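Local atomic coordinates of archaemetzincin (Archaeoglobus fulgidus, PDB entry 3ZVS), a protein that probably acts as a zinc metalloprotease, with one catalytic and one seemingly structural zinc ion, although its natural substrate is unknown. Residues A115-G120 with D144-S149; L125-N130 with M134-S139. All coordinates share one frame; numbering follows the deposited sequence.

Contact 1 (A115-G120 with D144-S149); sequences AVHEIG and DRKPVS. With ZN (zinc ion), chain D.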
loop_
_atom_site.group_PDB
_atom_site.type_symbol
_atom_site.label_atom_id
_atom_site.label_comp_id
_atom_site.label_asym_id
_atom_site.label_seq_id
_atom_site.Cartn_x
_atom_site.Cartn_y
_atom_site.Cartn_z
ATOM N N ALA A 115 -1.107 3.832 0.159
ATOM C CA ALA A 115 0.152 3.485 0.826
ATOM C C ALA A 115 0.105 3.774 2.331
ATOM O O ALA A 115 0.516 2.955 3.136
ATOM C CB ALA A 115 1.334 4.252 0.191
ATOM N N VAL A 116 -0.390 4.949 2.697
ATOM C CA VAL A 116 -0.529 5.329 4.086
ATOM C C VAL A 116 -1.418 4.335 4.820
ATOM O O VAL A 116 -1.103 3.914 5.937
ATOM C CB VAL A 116 -1.065 6.749 4.173
ATOM C CG1 VAL A 116 -1.463 7.111 5.615
ATOM C CG2 VAL A 116 0.006 7.752 3.707
ATOM N N HIS A 117 -2.516 3.938 4.183
ATOM C CA HIS A 117 -3.439 2.939 4.749
ATOM C C HIS A 117 -2.706 1.630 5.088
ATOM O O HIS A 117 -2.820 1.067 6.162
ATOM C CB HIS A 117 -4.558 2.696 3.741
ATOM C CG HIS A 117 -5.580 1.714 4.200
ATOM N ND1 HIS A 117 -6.751 2.099 4.827
ATOM C CD2 HIS A 117 -5.610 0.354 4.158
ATOM C CE1 HIS A 117 -7.469 1.020 5.116
ATOM N NE2 HIS A 117 -6.800 -0.050 4.714
ATOM N N GLU A 118 -1.950 1.117 4.118
ATOM C CA GLU A 118 -1.237 -0.134 4.337
ATOM C C GLU A 118 -0.212 -0.010 5.463
ATOM O O GLU A 118 -0.071 -0.883 6.300
ATOM C CB GLU A 118 -0.548 -0.588 3.037
ATOM C CG GLU A 118 -1.514 -1.022 1.949
ATOM C CD GLU A 118 -2.533 -2.023 2.413
ATOM O OE1 GLU A 118 -2.169 -2.970 3.160
ATOM O OE2 GLU A 118 -3.716 -1.884 2.063
ATOM N N ILE A 119 0.543 1.061 5.465
ATOM C CA ILE A 119 1.563 1.250 6.487
ATOM C C ILE A 119 0.885 1.395 7.860
ATOM O O ILE A 119 1.368 0.872 8.840
ATOM C CB ILE A 119 2.486 2.455 6.141
ATOM C CG1 ILE A 119 3.353 2.132 4.932
ATOM C CG2 ILE A 119 3.378 2.831 7.305
ATOM C CD1 ILE A 119 3.888 3.380 4.264
ATOM N N GLY A 120 -0.258 2.067 7.912
ATOM C CA GLY A 120 -0.997 2.162 9.158
ATOM C C GLY A 120 -1.312 0.790 9.721
ATOM O O GLY A 120 -1.216 0.602 10.936
ATOM N N ASP A 144 -11.533 7.925 -2.768
ATOM C CA ASP A 144 -11.581 9.356 -3.051
ATOM C C ASP A 144 -12.303 10.132 -1.927
ATOM O O ASP A 144 -11.972 11.275 -1.672
ATOM C CB ASP A 144 -12.256 9.624 -4.392
ATOM C CG ASP A 144 -11.406 9.217 -5.576
ATOM O OD1 ASP A 144 -10.197 8.972 -5.395
ATOM O OD2 ASP A 144 -11.976 9.139 -6.673
ATOM N N ARG A 145 -13.278 9.477 -1.296
ATOM C CA ARG A 145 -14.051 10.104 -0.220
ATOM C C ARG A 145 -13.333 10.163 1.127
ATOM O O ARG A 145 -13.652 10.997 1.969
ATOM C CB ARG A 145 -15.381 9.399 -0.082
ATOM C CG ARG A 145 -16.374 9.850 -1.118
ATOM C CD ARG A 145 -17.750 9.289 -0.817
ATOM N NE ARG A 145 -17.800 7.853 -1.066
ATOM C CZ ARG A 145 -18.310 7.301 -2.167
ATOM N NH1 ARG A 145 -18.802 8.060 -3.136
ATOM N NH2 ARG A 145 -18.317 5.983 -2.304
ATOM N N LYS A 146 -12.382 9.273 1.373
ATOM C CA LYS A 146 -11.657 9.305 2.631
ATOM C C LYS A 146 -10.440 10.219 2.558
ATOM O O LYS A 146 -9.906 10.485 1.488
ATOM C CB LYS A 146 -11.251 7.901 3.055
ATOM C CG LYS A 146 -9.991 7.316 2.387
ATOM C CD LYS A 146 -9.812 5.846 2.850
ATOM C CE LYS A 146 -8.604 5.177 2.228
ATOM N NZ LYS A 146 -8.727 3.660 2.375
ATOM N N PRO A 147 -10.002 10.746 3.705
ATOM C CA PRO A 147 -8.850 11.650 3.675
ATOM C C PRO A 147 -7.520 10.888 3.691
ATOM O O PRO A 147 -7.493 9.677 3.967
ATOM C CB PRO A 147 -9.028 12.434 4.980
ATOM C CG PRO A 147 -9.577 11.417 5.898
ATOM C CD PRO A 147 -10.493 10.544 5.080
ATOM N N VAL A 148 -6.442 11.589 3.393
ATOM C CA VAL A 148 -5.107 11.017 3.458
ATOM C C VAL A 148 -4.548 10.961 4.883
ATOM O O VAL A 148 -3.570 10.269 5.145
ATOM C CB VAL A 148 -4.132 11.802 2.512
ATOM C CG1 VAL A 148 -3.831 13.194 3.096
ATOM C CG2 VAL A 148 -2.833 11.033 2.291
ATOM N N SER A 149 -5.179 11.696 5.797
ATOM C CA SER A 149 -4.662 11.838 7.143
ATOM C C SER A 149 -5.319 10.851 8.100
ATOM O O SER A 149 -6.471 10.406 7.938
ATOM C CB SER A 149 -4.930 13.246 7.659
ATOM O OG SER A 149 -6.279 13.546 7.449
HETATM ZN ZN ZN D . -7.138 -2.034 5.219
#
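The ammonium end of Lys146 lies beside the ring of a zinc ligand, His117, without hydrogen bonding to it: NZ comes within 3.5 Å of ND1, approaching the imidazole obliquely. The two side chains cross at about a right angle. The ring's poles are already engaged, NE2 binding the catalytic zinc at 2.1 Å and ND1 hydrogen-bonding to Val133 O, so that a second-shell carbonyl fixes the rotation of a first-shell histidine. The site illustrates how a metal ligand is held in place from behind. His117 reaches the metal with CG trans to its backbone N (chi1 -179°). Lys146 leaves its backbone with CG wedged between N and the carbonyl carbon (chi1 81°), then runs fully extended, which carries NZ to the ring but stops it 6.6 Å from the zinc. This ammonium has three polar partners outside the segments, a salt bridge to Glu114 and hydrogen bonds to Ser137 OG and Arg135 O, an arrangement that would probably temper the effect of a positive charge so near the metal.

A second, looser meeting brings Val116 against the backbone and side chain of Val148. Val116 CG1 rests 3.8 Å from Val148 O, while Val116 CG2 stands 4.6 Å from Val148 CG2. No hydrogen bond joins the segments directly.

Residues 115-120 belong to the long helix 104-122, which bears the zinc-binding HExxH motif, whose Glu118 is the inferred proton acceptor; Lys146 is where the chain leaves helix 140-145. Elsewhere around the active-site helix, Ala115 and Ile119 pack on helix 12-26 and on strand 65-69 of the five-stranded mixed sheet, while Val148 also touches Val112 and Lys113 of helix 104-122.

Contact 2 (L125-N130 with M134-S139); sequences LKHCSN and MRFSNS. With ZN (zinc ion), chain D; ZN (zinc ion), chain E.
With its CG beside its own N, opposite the carbonyl carbon (chi1 -72°), His127 sets its ring against Phe136. The backbone places Phe136 CB over the imidazole face in a CH-pi contact, 3.8 Å from the centroid, and a chi1 of 174° swings the phenyl ring so that its CD1 edge reaches the same face, an offset edge-to-face pair with planes at 62°. His127 NE2 binds the catalytic zinc at 2.0 Å. Behind it, Cys128 N donates to Met134 O at 3.1 Å, and a water bridges Cys128 O to Phe136 N. Met134, bent along its chain, lays CG 3.9 Å from Leu125 CD1 and also packs on His117 and His121, consistent with the methionine of the metzincin Met-turn. Extended from CG to NE, Arg135 donates from NE to Asn130 O at 2.9 Å; the oxygen is tilted somewhat from the guanidinium plane, and NE approaches from above the carbonyl plane. An alanine in place of Arg135 would probably leave Asn130 O without this donor and the turn between the segments less firmly held. Cys128 SG binds the second zinc with Cys132, Cys151 and Cys154, and accepts a bond from Asn130 N at 3.4 Å, which is likely to ease the charge on the thiolate. Neighbouring residues thus serve two metals, so a shift of this backbone would probably disturb both sites.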
loop_
_atom_site.group_PDB
_atom_site.type_symbol
_atom_site.label_atom_id
_atom_site.label_comp_id
_atom_site.label_asym_id
_atom_site.label_seq_id
_atom_site.Cartn_x
_atom_site.Cartn_y
_atom_site.Cartn_z
ATOM N N LEU A 125 -2.732 -0.464 13.291
ATOM C CA LEU A 125 -4.070 0.093 13.150
ATOM C C LEU A 125 -5.006 -0.805 12.354
ATOM O O LEU A 125 -4.711 -1.214 11.232
ATOM C CB LEU A 125 -4.043 1.476 12.485
ATOM C CG LEU A 125 -3.219 2.532 13.206
ATOM C CD1 LEU A 125 -3.132 3.801 12.402
ATOM C CD2 LEU A 125 -3.863 2.851 14.543
ATOM N N LYS A 126 -6.140 -1.129 12.958
ATOM C CA LYS A 126 -7.235 -1.791 12.270
ATOM C C LYS A 126 -8.084 -0.801 11.478
ATOM O O LYS A 126 -7.891 0.418 11.558
ATOM C CB LYS A 126 -8.116 -2.526 13.283
ATOM C CG LYS A 126 -7.363 -3.589 14.049
ATOM C CD LYS A 126 -8.275 -4.383 15.006
ATOM C CE LYS A 126 -7.440 -5.022 16.121
ATOM N NZ LYS A 126 -6.750 -4.001 17.008
ATOM N N HIS A 127 -8.994 -1.302 10.661
ATOM C CA HIS A 127 -9.899 -0.393 9.981
ATOM C C HIS A 127 -10.621 0.499 10.958
ATOM O O HIS A 127 -11.012 0.071 12.047
ATOM C CB HIS A 127 -10.869 -1.152 9.100
ATOM C CG HIS A 127 -10.198 -1.714 7.900
ATOM N ND1 HIS A 127 -10.550 -2.913 7.319
ATOM C CD2 HIS A 127 -9.131 -1.265 7.209
ATOM C CE1 HIS A 127 -9.734 -3.159 6.306
ATOM N NE2 HIS A 127 -8.875 -2.161 6.209
ATOM N N CYS A 128 -10.792 1.740 10.534
ATOM C CA CYS A 128 -11.354 2.810 11.340
ATOM C C CYS A 128 -12.636 3.309 10.678
ATOM O O CYS A 128 -12.694 3.498 9.453
ATOM C CB CYS A 128 -10.324 3.935 11.354
ATOM S SG CYS A 128 -10.837 5.361 12.405
ATOM N N SER A 129 -13.676 3.585 11.454
ATOM C CA SER A 129 -14.907 4.076 10.837
ATOM C C SER A 129 -14.997 5.601 10.819
ATOM O O SER A 129 -15.951 6.185 10.321
ATOM C CB SER A 129 -16.126 3.491 11.521
ATOM O OG SER A 129 -16.188 3.973 12.824
ATOM N N ASN A 130 -13.952 6.260 11.296
ATOM C CA ASN A 130 -13.949 7.719 11.365
ATOM C C ASN A 130 -13.575 8.355 10.026
ATOM O O ASN A 130 -13.341 7.639 9.045
ATOM C CB ASN A 130 -12.976 8.200 12.440
ATOM C CG ASN A 130 -13.272 7.641 13.796
ATOM O OD1 ASN A 130 -14.411 7.277 14.103
ATOM N ND2 ASN A 130 -12.243 7.564 14.623
ATOM N N MET A 134 -7.575 5.278 7.475
ATOM C CA MET A 134 -7.736 3.885 7.851
ATOM C C MET A 134 -9.119 3.297 7.603
ATOM O O MET A 134 -9.316 2.102 7.861
ATOM C CB MET A 134 -7.291 3.629 9.314
ATOM C CG MET A 134 -5.767 3.788 9.569
ATOM S SD MET A 134 -4.710 2.907 8.374
ATOM C CE MET A 134 -5.326 1.205 8.534
ATOM N N ARG A 135 -10.052 4.065 7.062
ATOM C CA ARG A 135 -11.313 3.461 6.608
ATOM C C ARG A 135 -11.019 2.413 5.563
ATOM O O ARG A 135 -10.189 2.630 4.656
ATOM C CB ARG A 135 -12.187 4.488 5.901
ATOM C CG ARG A 135 -12.936 5.454 6.765
ATOM C CD ARG A 135 -13.968 6.167 5.846
ATOM N NE ARG A 135 -14.448 7.429 6.400
ATOM C CZ ARG A 135 -14.913 8.435 5.682
ATOM N NH1 ARG A 135 -14.942 8.374 4.343
ATOM N NH2 ARG A 135 -15.356 9.507 6.312
ATOM N N PHE A 136 -11.695 1.273 5.641
ATOM C CA PHE A 136 -11.753 0.367 4.509
ATOM C C PHE A 136 -12.405 1.029 3.313
ATOM O O PHE A 136 -13.424 1.734 3.467
ATOM C CB PHE A 136 -12.532 -0.881 4.892
ATOM C CG PHE A 136 -12.775 -1.820 3.736
ATOM C CD1 PHE A 136 -11.808 -2.726 3.341
ATOM C CD2 PHE A 136 -13.969 -1.753 3.014
ATOM C CE1 PHE A 136 -12.026 -3.568 2.269
ATOM C CE2 PHE A 136 -14.188 -2.616 1.944
ATOM C CZ PHE A 136 -13.203 -3.511 1.580
ATOM N N SER A 137 -11.839 0.821 2.128
ATOM C CA SER A 137 -12.440 1.311 0.885
ATOM C C SER A 137 -12.839 0.172 0.002
ATOM O O SER A 137 -11.998 -0.663 -0.365
ATOM C CB SER A 137 -11.470 2.211 0.106
ATOM O OG SER A 137 -11.083 3.345 0.872
ATOM N N ASN A 138 -14.117 0.085 -0.325
ATOM C CA ASN A 138 -14.577 -1.005 -1.164
ATOM C C ASN A 138 -14.172 -0.807 -2.606
ATOM O O ASN A 138 -13.914 -1.776 -3.313
ATOM C CB ASN A 138 -16.110 -1.132 -1.078
ATOM C CG ASN A 138 -16.576 -2.480 -1.525
ATOM O OD1 ASN A 138 -16.043 -3.487 -1.073
ATOM N ND2 ASN A 138 -17.502 -2.516 -2.464
ATOM N N SER A 139 -14.174 0.445 -3.024
ATOM C CA SER A 139 -13.910 0.847 -4.407
ATOM C C SER A 139 -13.078 2.113 -4.382
ATOM O O SER A 139 -12.922 2.754 -3.329
ATOM C CB SER A 139 -15.222 1.193 -5.097
ATOM O OG SER A 139 -15.745 2.360 -4.501
HETATM ZN ZN ZN D . -7.138 -2.034 5.219
HETATM ZN ZN ZN E . -8.824 6.566 12.384
HETATM O O HOH W 1 -13.435 0.967 8.000
HETATM O O HOH W 2 -16.743 8.376 8.824
#

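Contact 2 is nested within contact 1 along the chain: helix 104-122 supplies residues 115-120, the loop that follows brings 125-130 and then 134-139, and 144-149, which begins at the end of helix 140-145, comes back against helix 104-122. The two centres lie about 8 Å apart, on the same side of the chain's centre. Both touch the catalytic zinc, where His117 of contact 1 and His127 of contact 2 meet with His121 as ligands. Lys146 NZ also ties them together, lying 2.9 Å from Arg135 O in a probable hydrogen bond. The catalytic zinc thus unites ligands from a helix and from the loop after it.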